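Local coordinates for protein-tyrosine-phosphatase (Vibrio vulnificus, PDB 7DHF) that probably removes phosphate from phosphotyrosine in proteins, as a low-molecular-weight protein tyrosine phosphatase encoded by the wzb gene, at residues S37-I48 with H70-L79; D53-N63 with Y124-Y135. The protein carries 1 engineered substitution. All coordinates share one frame; numbering follows the deposited sequence.

Interaction 1: residues S37-I48 with H70-L79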
loop_
_atom_site.group_PDB
_atom_site.type_symbol
_atom_site.label_atom_id
_atom_site.label_comp_id
_atom_site.label_asym_id
_atom_site.label_seq_id
_atom_site.Cartn_x
_atom_site.Cartn_y
_atom_site.Cartn_z
ATOM N N SER A 37 0.679 6.184 -1.661
ATOM C CA SER A 37 -0.281 5.095 -1.768
ATOM C C SER A 37 -1.602 5.608 -2.319
ATOM O O SER A 37 -1.882 6.810 -2.309
ATOM C CB SER A 37 -0.494 4.384 -0.425
ATOM O OG SER A 37 -0.964 5.277 0.572
ATOM N N ALA A 38 -2.417 4.672 -2.801
ATOM C CA ALA A 38 -3.719 5.008 -3.357
ATOM C C ALA A 38 -4.616 3.780 -3.319
ATOM O O ALA A 38 -4.149 2.650 -3.153
ATOM C CB ALA A 38 -3.603 5.528 -4.793
ATOM N N GLY A 39 -5.912 4.022 -3.489
ATOM C CA GLY A 39 -6.899 2.963 -3.444
ATOM C C GLY A 39 -7.711 2.850 -4.717
ATOM O O GLY A 39 -8.178 3.857 -5.262
ATOM N N ILE A 40 -7.894 1.615 -5.192
ATOM C CA ILE A 40 -8.644 1.368 -6.421
ATOM C C ILE A 40 -10.092 1.814 -6.284
ATOM O O ILE A 40 -10.727 2.191 -7.276
ATOM C CB ILE A 40 -8.535 -0.124 -6.797
ATOM C CG1 ILE A 40 -7.105 -0.456 -7.219
ATOM C CG2 ILE A 40 -9.521 -0.488 -7.903
ATOM C CD1 ILE A 40 -6.788 -1.930 -7.186
ATOM N N ALA A 41 -10.644 1.769 -5.070
ATOM C CA ALA A 41 -12.050 2.080 -4.837
ATOM C C ALA A 41 -12.216 3.122 -3.737
ATOM O O ALA A 41 -13.246 3.156 -3.059
ATOM C CB ALA A 41 -12.845 0.817 -4.508
ATOM N N ALA A 42 -11.214 3.979 -3.543
ATOM C CA ALA A 42 -11.299 4.974 -2.479
ATOM C C ALA A 42 -12.478 5.916 -2.694
ATOM O O ALA A 42 -13.191 6.256 -1.743
ATOM C CB ALA A 42 -9.991 5.759 -2.393
ATOM N N GLU A 43 -12.700 6.346 -3.937
ATOM C CA GLU A 43 -13.770 7.300 -4.213
ATOM C C GLU A 43 -15.141 6.655 -4.034
ATOM O O GLU A 43 -16.014 7.209 -3.354
ATOM C CB GLU A 43 -13.605 7.870 -5.625
ATOM C CG GLU A 43 -14.330 9.188 -5.869
ATOM C CD GLU A 43 -13.758 9.969 -7.043
ATOM O OE1 GLU A 43 -12.891 9.428 -7.762
ATOM O OE2 GLU A 43 -14.183 11.126 -7.255
ATOM N N LYS A 44 -15.348 5.477 -4.634
ATOM C CA LYS A 44 -16.628 4.786 -4.500
ATOM C C LYS A 44 -16.918 4.410 -3.055
ATOM O O LYS A 44 -18.087 4.312 -2.661
ATOM C CB LYS A 44 -16.644 3.523 -5.363
ATOM C CG LYS A 44 -16.867 3.764 -6.839
ATOM C CD LYS A 44 -17.231 2.467 -7.547
ATOM C CE LYS A 44 -17.365 2.663 -9.044
ATOM N NZ LYS A 44 -16.062 3.002 -9.678
ATOM N N SER A 45 -15.878 4.169 -2.261
ATOM C CA SER A 45 -16.045 3.851 -0.850
ATOM C C SER A 45 -16.298 5.085 0.007
ATOM O O SER A 45 -16.487 4.947 1.221
ATOM C CB SER A 45 -14.807 3.114 -0.334
ATOM O OG SER A 45 -14.583 1.921 -1.065
ATOM N N ARG A 46 -16.306 6.278 -0.592
ATOM C CA ARG A 46 -16.529 7.531 0.131
ATOM C C ARG A 46 -15.409 7.806 1.130
ATOM O O ARG A 46 -15.630 8.423 2.176
ATOM C CB ARG A 46 -17.896 7.549 0.823
ATOM C CG ARG A 46 -19.062 7.316 -0.130
ATOM C CD ARG A 46 -20.390 7.215 0.611
ATOM N NE ARG A 46 -20.401 6.138 1.597
ATOM C CZ ARG A 46 -20.551 4.849 1.307
ATOM N NH1 ARG A 46 -20.548 3.946 2.277
ATOM N NH2 ARG A 46 -20.705 4.457 0.049
ATOM N N LEU A 47 -14.191 7.367 0.804
ATOM C CA LEU A 47 -13.059 7.473 1.712
ATOM C C LEU A 47 -12.056 8.566 1.362
ATOM O O LEU A 47 -11.136 8.798 2.153
ATOM C CB LEU A 47 -12.325 6.126 1.803
ATOM C CG LEU A 47 -13.100 4.983 2.465
ATOM C CD1 LEU A 47 -12.340 3.676 2.332
ATOM C CD2 LEU A 47 -13.379 5.281 3.932
ATOM N N ILE A 48 -12.191 9.239 0.215
ATOM C CA ILE A 48 -11.191 10.231 -0.173
ATOM C C ILE A 48 -11.045 11.276 0.921
ATOM O O ILE A 48 -12.034 11.846 1.403
ATOM C CB ILE A 48 -11.544 10.867 -1.526
ATOM C CG1 ILE A 48 -11.420 9.825 -2.642
ATOM C CG2 ILE A 48 -10.644 12.082 -1.801
ATOM C CD1 ILE A 48 -11.708 10.358 -4.034
ATOM N N HIS A 70 -2.178 10.938 7.049
ATOM C CA HIS A 70 -2.480 10.303 5.780
ATOM C C HIS A 70 -3.844 10.768 5.290
ATOM O O HIS A 70 -4.751 11.033 6.083
ATOM C CB HIS A 70 -2.499 8.783 5.938
ATOM C CG HIS A 70 -2.965 8.060 4.716
ATOM N ND1 HIS A 70 -2.199 7.963 3.574
ATOM C CD2 HIS A 70 -4.126 7.418 4.448
ATOM C CE1 HIS A 70 -2.865 7.284 2.658
ATOM N NE2 HIS A 70 -4.037 6.941 3.163
ATOM N N GLN A 71 -3.978 10.876 3.971
ATOM C CA GLN A 71 -5.252 11.172 3.331
ATOM C C GLN A 71 -5.468 10.166 2.213
ATOM O O GLN A 71 -4.676 10.107 1.267
ATOM C CB GLN A 71 -5.267 12.594 2.767
ATOM C CG GLN A 71 -5.186 13.686 3.815
ATOM C CD GLN A 71 -5.112 15.066 3.196
ATOM O OE1 GLN A 71 -4.222 15.350 2.394
ATOM N NE2 GLN A 71 -6.055 15.926 3.552
ATOM N N SER A 72 -6.535 9.380 2.320
ATOM C CA SER A 72 -6.862 8.411 1.283
ATOM C C SER A 72 -7.083 9.114 -0.052
ATOM O O SER A 72 -7.721 10.168 -0.120
ATOM C CB SER A 72 -8.126 7.649 1.675
ATOM O OG SER A 72 -8.591 6.842 0.608
ATOM N N GLN A 73 -6.541 8.527 -1.121
ATOM C CA GLN A 73 -6.721 9.067 -2.461
ATOM C C GLN A 73 -7.053 7.945 -3.435
ATOM O O GLN A 73 -6.694 6.782 -3.230
ATOM C CB GLN A 73 -5.487 9.843 -2.951
ATOM C CG GLN A 73 -4.321 8.980 -3.410
ATOM C CD GLN A 73 -3.171 9.813 -3.934
ATOM O OE1 GLN A 73 -3.379 10.826 -4.604
ATOM N NE2 GLN A 73 -1.950 9.399 -3.625
ATOM N N GLN A 74 -7.714 8.329 -4.524
ATOM C CA GLN A 74 -8.174 7.395 -5.540
ATOM C C GLN A 74 -7.078 7.123 -6.563
ATOM O O GLN A 74 -6.343 8.029 -6.970
ATOM C CB GLN A 74 -9.391 7.988 -6.255
ATOM C CG GLN A 74 -9.860 7.228 -7.492
ATOM C CD GLN A 74 -10.350 5.829 -7.180
ATOM O OE1 GLN A 74 -11.044 5.608 -6.188
ATOM N NE2 GLN A 74 -9.989 4.874 -8.029
ATOM N N LEU A 75 -6.983 5.865 -6.982
ATOM C CA LEU A 75 -6.050 5.492 -8.034
ATOM C C LEU A 75 -6.578 5.968 -9.381
ATOM O O LEU A 75 -7.719 5.675 -9.751
ATOM C CB LEU A 75 -5.889 3.976 -8.054
ATOM C CG LEU A 75 -4.877 3.421 -9.057
ATOM C CD1 LEU A 75 -3.455 3.657 -8.575
ATOM C CD2 LEU A 75 -5.126 1.943 -9.277
ATOM N N THR A 76 -5.748 6.707 -10.114
ATOM C CA THR A 76 -6.096 7.178 -11.446
ATOM C C THR A 76 -4.941 6.887 -12.391
ATOM O O THR A 76 -3.814 6.624 -11.967
ATOM C CB THR A 76 -6.359 8.689 -11.473
ATOM O OG1 THR A 76 -5.134 9.388 -11.219
ATOM C CG2 THR A 76 -7.397 9.083 -10.434
ATOM N N SER A 77 -5.236 6.942 -13.691
ATOM C CA SER A 77 -4.186 6.771 -14.690
ATOM C C SER A 77 -3.130 7.861 -14.562
ATOM O O SER A 77 -1.928 7.586 -14.645
ATOM C CB SER A 77 -4.797 6.781 -16.090
ATOM O OG SER A 77 -3.791 6.804 -17.087
ATOM N N ALA A 78 -3.562 9.108 -14.355
ATOM C CA ALA A 78 -2.610 10.202 -14.193
ATOM C C ALA A 78 -1.700 9.965 -12.993
ATOM O O ALA A 78 -0.493 10.227 -13.057
ATOM C CB ALA A 78 -3.356 11.528 -14.049
ATOM N N LEU A 79 -2.261 9.477 -11.884
ATOM C CA LEU A 79 -1.441 9.195 -10.712
ATOM C C LEU A 79 -0.394 8.132 -11.022
ATOM O O LEU A 79 0.775 8.272 -10.645
ATOM C CB LEU A 79 -2.324 8.761 -9.541
ATOM C CG LEU A 79 -1.599 8.587 -8.205
ATOM C CD1 LEU A 79 -1.145 9.938 -7.662
ATOM C CD2 LEU A 79 -2.487 7.880 -7.198
HETATM O O HOH W 1 -13.556 4.427 -6.627
#
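The side-chain amide of Q74 bonds at both ends to the loop leaving strand 34-39: I40 O and E43 N. Its CG stands anti to the backbone N (chi1 171°), and a turn about CB-CG (chi2 64°) brings the amide to the type I turn G39 to A42 and the residue after it. Q74 OE1 accepts from E43 N at 2.9 Å, almost straight and in the carbonyl plane, while Q74 NE2 gives one hydrogen to I40 O, from above its carbonyl plane, and another to L75 O. The backbones join through G39 N to Q73 O and L75 N to G39 O, both 2.9 Å, a single beta bridge of G39 with Q74 on an outermost sheet strand. The apolar packing is tight here: A38 CB meets L79 CD2 at 3.5 Å, and I40 CG1 lies alongside L75 CD2. Q73 NE2 adds a bond to S37 O. The other side is looser and wetter: a water links Q74 OE1 to K44 N, the exposed E43 side chain crosses that of Q74 nearly at right angles, and exposed I48 brushes Q74 CB with CD1 at 4.0 Å. I40 and L75 touch helix 92-100 and strand 7-12, whereas S37 and H70 pack against helix 18-29.

Interaction 2: residues D53-N63 with Y124-Y135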
loop_
_atom_site.group_PDB
_atom_site.type_symbol
_atom_site.label_atom_id
_atom_site.label_comp_id
_atom_site.label_asym_id
_atom_site.label_seq_id
_atom_site.Cartn_x
_atom_site.Cartn_y
_atom_site.Cartn_z
ATOM N N ASP A 53 -6.951 4.211 9.096
ATOM C CA ASP A 53 -7.751 3.628 10.160
ATOM C C ASP A 53 -7.014 3.733 11.491
ATOM O O ASP A 53 -5.809 3.484 11.572
ATOM C CB ASP A 53 -8.016 2.162 9.823
ATOM C CG ASP A 53 -8.940 1.493 10.810
ATOM O OD1 ASP A 53 -10.132 1.313 10.479
ATOM O OD2 ASP A 53 -8.471 1.139 11.911
ATOM N N ALA A 54 -7.752 4.096 12.542
ATOM C CA ALA A 54 -7.125 4.356 13.834
ATOM C C ALA A 54 -6.338 3.151 14.333
ATOM O O ALA A 54 -5.272 3.306 14.941
ATOM C CB ALA A 54 -8.187 4.757 14.858
ATOM N N MET A 55 -6.845 1.939 14.101
ATOM C CA MET A 55 -6.130 0.762 14.576
ATOM C C MET A 55 -4.891 0.490 13.731
ATOM O O MET A 55 -3.884 -0.003 14.251
ATOM C CB MET A 55 -7.050 -0.459 14.584
ATOM C CG MET A 55 -6.476 -1.650 15.343
ATOM S SD MET A 55 -6.184 -1.282 17.092
ATOM C CE MET A 55 -7.859 -1.282 17.725
ATOM N N ALA A 56 -4.943 0.797 12.432
ATOM C CA ALA A 56 -3.739 0.713 11.611
ATOM C C ALA A 56 -2.675 1.685 12.106
ATOM O O ALA A 56 -1.491 1.338 12.180
ATOM C CB ALA A 56 -4.079 0.979 10.145
ATOM N N ILE A 57 -3.079 2.908 12.460
ATOM C CA ILE A 57 -2.128 3.873 13.003
ATOM C C ILE A 57 -1.524 3.348 14.298
ATOM O O ILE A 57 -0.309 3.430 14.513
ATOM C CB ILE A 57 -2.808 5.242 13.207
ATOM C CG1 ILE A 57 -3.321 5.794 11.872
ATOM C CG2 ILE A 57 -1.839 6.226 13.865
ATOM C CD1 ILE A 57 -4.092 7.104 11.988
ATOM N N GLU A 58 -2.363 2.799 15.177
ATOM C CA GLU A 58 -1.893 2.354 16.486
ATOM C C GLU A 58 -0.893 1.211 16.348
ATOM O O GLU A 58 0.174 1.227 16.971
ATOM C CB GLU A 58 -3.094 1.927 17.331
ATOM C CG GLU A 58 -2.760 1.406 18.719
ATOM C CD GLU A 58 -2.629 2.529 19.732
ATOM O OE1 GLU A 58 -2.103 3.603 19.369
ATOM O OE2 GLU A 58 -3.068 2.345 20.885
ATOM N N VAL A 59 -1.231 0.197 15.546
ATOM C CA VAL A 59 -0.335 -0.944 15.376
ATOM C C VAL A 59 0.999 -0.494 14.796
ATOM O O VAL A 59 2.066 -0.941 15.233
ATOM C CB VAL A 59 -1.008 -2.034 14.517
ATOM C CG1 VAL A 59 -0.009 -3.110 14.116
ATOM C CG2 VAL A 59 -2.171 -2.658 15.276
ATOM N N ALA A 60 0.965 0.391 13.798
ATOM C CA ALA A 60 2.210 0.896 13.230
ATOM C C ALA A 60 2.996 1.692 14.263
ATOM O O ALA A 60 4.222 1.566 14.356
ATOM C CB ALA A 60 1.913 1.752 12.000
ATOM N N LYS A 61 2.302 2.507 15.062
ATOM C CA LYS A 61 2.975 3.314 16.074
ATOM C C LYS A 61 3.699 2.434 17.085
ATOM O O LYS A 61 4.792 2.779 17.550
ATOM C CB LYS A 61 1.957 4.219 16.768
ATOM C CG LYS A 61 2.550 5.167 17.796
ATOM C CD LYS A 61 1.472 6.069 18.376
ATOM C CE LYS A 61 2.030 7.021 19.422
ATOM N NZ LYS A 61 0.975 7.920 19.965
ATOM N N GLU A 62 3.105 1.293 17.440
ATOM C CA GLU A 62 3.760 0.358 18.349
ATOM C C GLU A 62 5.041 -0.211 17.756
ATOM O O GLU A 62 5.846 -0.791 18.491
ATOM C CB GLU A 62 2.797 -0.776 18.699
ATOM C CG GLU A 62 1.600 -0.319 19.518
ATOM C CD GLU A 62 0.572 -1.413 19.721
ATOM O OE1 GLU A 62 0.753 -2.514 19.162
ATOM O OE2 GLU A 62 -0.420 -1.168 20.440
ATOM N N ASN A 63 5.239 -0.066 16.445
ATOM C CA ASN A 63 6.465 -0.485 15.778
ATOM C C ASN A 63 7.277 0.706 15.279
ATOM O O ASN A 63 8.163 0.541 14.436
ATOM C CB ASN A 63 6.136 -1.438 14.629
ATOM C CG ASN A 63 5.548 -2.746 15.116
ATOM O OD1 ASN A 63 6.277 -3.683 15.436
ATOM N ND2 ASN A 63 4.224 -2.820 15.170
ATOM N N TYR A 124 -9.846 -4.229 7.556
ATOM C CA TYR A 124 -10.845 -3.216 7.872
ATOM C C TYR A 124 -12.045 -3.830 8.579
ATOM O O TYR A 124 -12.565 -4.871 8.165
ATOM C CB TYR A 124 -11.289 -2.522 6.583
ATOM C CG TYR A 124 -12.200 -1.330 6.792
ATOM C CD1 TYR A 124 -11.862 -0.321 7.686
ATOM C CD2 TYR A 124 -13.377 -1.196 6.069
ATOM C CE1 TYR A 124 -12.685 0.773 7.872
ATOM C CE2 TYR A 124 -14.204 -0.103 6.246
ATOM C CZ TYR A 124 -13.852 0.878 7.147
ATOM O OH TYR A 124 -14.671 1.968 7.324
ATOM N N ARG A 125 -12.470 -3.180 9.662
ATOM C CA ARG A 125 -13.652 -3.561 10.426
ATOM C C ARG A 125 -13.482 -4.867 11.187
ATOM O O ARG A 125 -14.470 -5.454 11.644
ATOM C CB ARG A 125 -14.910 -3.569 9.552
ATOM C CG ARG A 125 -15.348 -2.164 9.226
ATOM C CD ARG A 125 -16.722 -2.098 8.577
ATOM N NE ARG A 125 -17.056 -0.753 8.099
ATOM C CZ ARG A 125 -17.091 0.352 8.846
ATOM N NH1 ARG A 125 -17.409 1.507 8.285
ATOM N NH2 ARG A 125 -16.801 0.329 10.139
ATOM N N GLN A 126 -12.244 -5.315 11.361
ATOM C CA GLN A 126 -11.930 -6.473 12.181
ATOM C C GLN A 126 -11.181 -6.020 13.432
ATOM O O GLN A 126 -10.866 -4.839 13.606
ATOM C CB GLN A 126 -11.121 -7.486 11.370
ATOM C CG GLN A 126 -11.904 -8.098 10.219
ATOM C CD GLN A 126 -11.013 -8.632 9.121
ATOM O OE1 GLN A 126 -10.284 -9.605 9.313
ATOM N NE2 GLN A 126 -11.059 -7.988 7.959
ATOM N N SER A 127 -10.904 -6.978 14.312
ATOM C CA SER A 127 -10.254 -6.682 15.578
ATOM C C SER A 127 -8.783 -6.335 15.359
ATOM O O SER A 127 -8.222 -6.517 14.273
ATOM C CB SER A 127 -10.366 -7.877 16.521
ATOM O OG SER A 127 -9.607 -8.969 16.036
ATOM N N LYS A 128 -8.149 -5.843 16.426
ATOM C CA LYS A 128 -6.737 -5.487 16.351
ATOM C C LYS A 128 -5.892 -6.666 15.886
ATOM O O LYS A 128 -4.868 -6.467 15.223
ATOM C CB LYS A 128 -6.242 -5.017 17.720
ATOM C CG LYS A 128 -4.770 -4.643 17.741
ATOM C CD LYS A 128 -4.377 -3.976 19.046
ATOM C CE LYS A 128 -2.926 -3.534 19.015
ATOM N NZ LYS A 128 -2.536 -2.796 20.248
ATOM N N GLU A 129 -6.301 -7.894 16.220
ATOM C CA GLU A 129 -5.557 -9.071 15.778
ATOM C C GLU A 129 -5.359 -9.067 14.270
ATOM O O GLU A 129 -4.277 -9.406 13.774
ATOM C CB GLU A 129 -6.293 -10.346 16.194
ATOM C CG GLU A 129 -6.187 -10.687 17.667
ATOM C CD GLU A 129 -6.716 -12.075 17.974
ATOM O OE1 GLU A 129 -6.088 -13.060 17.532
ATOM O OE2 GLU A 129 -7.766 -12.180 18.644
ATOM N N ALA A 130 -6.400 -8.702 13.519
ATOM C CA ALA A 130 -6.288 -8.668 12.064
ATOM C C ALA A 130 -5.310 -7.591 11.616
ATOM O O ALA A 130 -4.582 -7.776 10.633
ATOM C CB ALA A 130 -7.663 -8.442 11.437
ATOM N N PHE A 131 -5.281 -6.459 12.321
ATOM C CA PHE A 131 -4.331 -5.403 11.988
ATOM C C PHE A 131 -2.903 -5.821 12.322
ATOM O O PHE A 131 -1.962 -5.462 11.605
ATOM C CB PHE A 131 -4.724 -4.109 12.701
ATOM C CG PHE A 131 -5.910 -3.423 12.084
ATOM C CD1 PHE A 131 -5.735 -2.436 11.130
ATOM C CD2 PHE A 131 -7.199 -3.774 12.449
ATOM C CE1 PHE A 131 -6.820 -1.809 10.557
ATOM C CE2 PHE A 131 -8.291 -3.150 11.876
ATOM C CZ PHE A 131 -8.101 -2.166 10.928
ATOM N N VAL A 132 -2.720 -6.575 13.407
ATOM C CA VAL A 132 -1.394 -7.093 13.736
ATOM C C VAL A 132 -0.922 -8.064 12.661
ATOM O O VAL A 132 0.247 -8.043 12.254
ATOM C CB VAL A 132 -1.402 -7.732 15.139
ATOM C CG1 VAL A 132 -0.084 -8.450 15.419
ATOM C CG2 VAL A 132 -1.661 -6.673 16.198
ATOM N N HIS A 133 -1.818 -8.932 12.185
ATOM C CA HIS A 133 -1.461 -9.871 11.127
ATOM C C HIS A 133 -1.092 -9.133 9.847
ATOM O O HIS A 133 -0.087 -9.449 9.199
ATOM C CB HIS A 133 -2.626 -10.830 10.876
ATOM C CG HIS A 133 -2.408 -11.761 9.724
ATOM N ND1 HIS A 133 -1.453 -12.755 9.738
ATOM C CD2 HIS A 133 -3.026 -11.852 8.522
ATOM C CE1 HIS A 133 -1.491 -13.416 8.596
ATOM N NE2 HIS A 133 -2.438 -12.888 7.840
ATOM N N ALA A 134 -1.900 -8.142 9.464
ATOM C CA ALA A 134 -1.596 -7.367 8.267
ATOM C C ALA A 134 -0.259 -6.654 8.404
ATOM O O ALA A 134 0.556 -6.667 7.474
ATOM C CB ALA A 134 -2.715 -6.363 7.990
ATOM N N TYR A 135 -0.008 -6.036 9.562
ATOM C CA TYR A 135 1.259 -5.340 9.750
ATOM C C TYR A 135 2.432 -6.303 9.640
ATOM O O TYR A 135 3.457 -5.977 9.031
ATOM C CB TYR A 135 1.297 -4.603 11.092
ATOM C CG TYR A 135 2.515 -3.717 11.184
ATOM C CD1 TYR A 135 2.455 -2.390 10.788
ATOM C CD2 TYR A 135 3.739 -4.221 11.607
ATOM C CE1 TYR A 135 3.567 -1.580 10.834
ATOM C CE2 TYR A 135 4.862 -3.417 11.653
ATOM C CZ TYR A 135 4.769 -2.097 11.267
ATOM O OH TYR A 135 5.877 -1.284 11.306
HETATM O O HOH W 2 -11.643 -0.885 11.015
#
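Helix 54-61 packs across the first turns of the C-terminal helix 128-146 in this low-molecular-weight phosphatase fold, the axes of 54-61 and 128-135 crossing at -55°, 9.5 Å apart. V59 is the knob, set in a hole formed by K128, F131, V132 and Y135. Its two methyls divide the work: V59 CG1 presses on Y135 CB at 3.6 Å, and CG2 faces F131 CB and the K128 chain.

Toward the start of helix 54-61, M55 lies over one face of the F131 ring, its CB 3.9 Å from the centroid in a CH-pi contact, nearly on the ring normal. The bend at chi2 (61°) carries M55 SD against the aliphatic part of K128, 3.7 Å from K128 CG. A56 CB touches the same ring at CD1. D53, the N-cap, accepts from M55 N through OD2; OD1 lies at the edge of the Y124 ring, near its plane, and takes a hydrogen from a water that in turn accepts from R125 N.

At the far end N63 lays its amide over one face of the Y135 ring, with ND2 offset toward the rim. That amide is steadied by a bond from N63 ND2 to V59 O, at 2.9 Å. K128 stays extended from CB to NZ and runs past V59 to E62, where NZ meets OE2 at 2.7 Å on the syn lone pair, the one a carboxylate usually offers.

Apolar surfaces thus fill the middle, and polar groups finish both ends. The carboxylate of D53 is tied to its own helix start and, through water, to the loop before the other helix; the E62-K128 salt bridge lies at the exposed border of the contact, so solvent would probably weaken it.

In the fold
The segments of interactions 1 and 2 alternate along the chain: residues 37-48 lead into helix 54-61, which is followed by 70-79, before 124-135 completes the second contact. The contact centres lie 20 Å apart, and the nearest atoms about 5 Å, without touching. Both border the predicted active site. In interaction 1 the position of G39 is about 6 Å from the side chain of A12, the engineered residue at the predicted nucleophile site, and the L47 side chain is about 6 Å from a bound phosphate. In interaction 2 the Y124 side chain is about 3 Å from that of D122, the predicted proton donor, and likewise about 6 Å from phosphate.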